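Local coordinates for probable ABC transporter extracellular-binding protein YckB (Bacillus subtilis, PDB 2IEE), which probably serves as the extracellular solute-binding protein of an ABC transport system, delivering its ligand to the membrane permease, at residues G123-T126 against L127-K131. Residues are numbered along the deposited sequence; the frame is centred on the assembly and turned at random.
Sequences GIKT and LKDLK
Asp129 reaches back from a short 3-10 turn, 127-130, to take two backbone N-H groups of the residues leading into it, resembling one half of a capping box at the start of the turn, in one lobe of a solute-binding protein of family 3. The turn lies in the loop between strands 108-116 and 134-136. A single carboxylate oxygen does the work: OD2 of Asp129 accepts from N of Lys125 at 2.8 Å and from N of Thr126 at 3.1 Å. The first donor comes in on the anti side, 15° out of the carboxylate plane; the second stands well above that plane, 41° out of it. With CG beside its own backbone N (chi1 -64°), the Asp129 side chain is swung toward the preceding residues, and the paired bonds should restrict rotation of the carboxylate. The main chain closes the turn in the other direction, N of Asp129 donating to O of Thr126 at 2.9 Å. Replacing Asp129 by an alanine would probably leave the N-H groups of Lys125 and Thr126 without this shared acceptor and let the lead-in to the turn move more freely. NZ of Lys125 stays 6.9 Å from OD2 of Asp129, too far for a salt bridge, though its charge may still favour the anion weakly. On the buried side, Ile124 and Leu130 cross at an angle, Ile124 resting also on Val176 of strand 176-180 and Ile202 of strand 197-214 and Leu130 on Leu178 of strand 176-180, while Leu127 packs on Tyr150 and Tyr204. The Ile124 carbonyl oxygen is hydrogen-bonded to His199 of strand 197-214. CG2 of Ile124 lies alongside CB of Asp129, and the CG1 branch of Ile124 ends with its CD1 against CD1 of Leu130, 3.8 Å apart.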
loop_
_atom_site.group_PDB
_atom_site.type_symbol
_atom_site.label_atom_id
_atom_site.label_comp_id
_atom_site.label_asym_id
_atom_site.label_seq_id
_atom_site.Cartn_x
_atom_site.Cartn_y
_atom_site.Cartn_z
ATOM N N GLY A 123 24.557 3.520 -11.742
ATOM C CA GLY A 123 24.803 3.176 -13.134
ATOM C C GLY A 123 23.579 2.650 -13.857
ATOM O O GLY A 123 23.686 1.956 -14.871
ATOM N N ILE A 124 22.408 2.987 -13.334
ATOM C CA ILE A 124 21.151 2.536 -13.913
ATOM C C ILE A 124 20.415 3.662 -14.640
ATOM O O ILE A 124 20.252 4.756 -14.091
ATOM C CB ILE A 124 20.242 1.957 -12.803
ATOM C CG1 ILE A 124 20.928 0.742 -12.167
ATOM C CG2 ILE A 124 18.870 1.599 -13.372
ATOM C CD1 ILE A 124 20.259 0.210 -10.903
ATOM N N LYS A 125 19.983 3.393 -15.873
ATOM C CA LYS A 125 19.239 4.380 -16.655
ATOM C C LYS A 125 17.791 3.928 -16.876
ATOM O O LYS A 125 16.857 4.731 -16.793
ATOM C CB LYS A 125 19.913 4.628 -18.012
ATOM C CG LYS A 125 21.182 5.479 -17.943
ATOM C CD LYS A 125 21.712 5.788 -19.342
ATOM C CE LYS A 125 23.023 6.578 -19.298
ATOM N NZ LYS A 125 22.895 7.939 -18.686
ATOM N N THR A 126 17.612 2.643 -17.165
ATOM C CA THR A 126 16.279 2.081 -17.390
ATOM C C THR A 126 16.227 0.725 -16.688
ATOM O O THR A 126 17.245 0.243 -16.182
ATOM C CB THR A 126 15.977 1.867 -18.907
ATOM O OG1 THR A 126 16.924 0.948 -19.464
ATOM C CG2 THR A 126 16.048 3.184 -19.675
ATOM N N LEU A 127 15.054 0.101 -16.662
ATOM C CA LEU A 127 14.921 -1.202 -16.015
ATOM C C LEU A 127 15.897 -2.209 -16.606
ATOM O O LEU A 127 16.427 -3.065 -15.899
ATOM C CB LEU A 127 13.490 -1.718 -16.156
ATOM C CG LEU A 127 12.489 -1.161 -15.142
ATOM C CD1 LEU A 127 11.085 -1.598 -15.520
ATOM C CD2 LEU A 127 12.859 -1.650 -13.734
ATOM N N LYS A 128 16.140 -2.099 -17.907
ATOM C CA LYS A 128 17.064 -3.002 -18.579
ATOM C C LYS A 128 18.452 -3.010 -17.931
ATOM O O LYS A 128 19.145 -4.024 -17.979
ATOM C CB LYS A 128 17.193 -2.613 -20.056
ATOM C CG LYS A 128 18.280 -3.366 -20.810
ATOM C CD LYS A 128 18.285 -2.993 -22.292
ATOM C CE LYS A 128 19.494 -3.574 -23.015
ATOM N NZ LYS A 128 20.768 -3.049 -22.438
ATOM N N ASP A 129 18.854 -1.887 -17.333
ATOM C CA ASP A 129 20.172 -1.794 -16.705
ATOM C C ASP A 129 20.274 -2.520 -15.366
ATOM O O ASP A 129 21.340 -2.558 -14.744
ATOM C CB ASP A 129 20.592 -0.332 -16.529
ATOM C CG ASP A 129 20.763 0.396 -17.857
ATOM O OD1 ASP A 129 21.269 -0.213 -18.826
ATOM O OD2 ASP A 129 20.409 1.591 -17.925
ATOM N N LEU A 130 19.167 -3.099 -14.924
ATOM C CA LEU A 130 19.148 -3.848 -13.675
ATOM C C LEU A 130 19.942 -5.138 -13.861
ATOM O O LEU A 130 20.330 -5.791 -12.891
ATOM C CB LEU A 130 17.709 -4.182 -13.294
ATOM C CG LEU A 130 17.125 -3.542 -12.035
ATOM C CD1 LEU A 130 17.373 -2.046 -12.021
ATOM C CD2 LEU A 130 15.641 -3.845 -11.992
ATOM N N LYS A 131 20.187 -5.499 -15.118
ATOM C CA LYS A 131 20.932 -6.716 -15.436
ATOM C C LYS A 131 22.313 -6.734 -14.786
ATOM O O LYS A 131 23.151 -5.875 -15.062
ATOM C CB LYS A 131 21.072 -6.855 -16.954
ATOM C CG LYS A 131 21.810 -8.106 -17.401
ATOM C CD LYS A 131 21.821 -8.229 -18.920
ATOM C CE LYS A 131 22.666 -9.413 -19.374
ATOM N NZ LYS A 131 24.101 -9.251 -18.985
#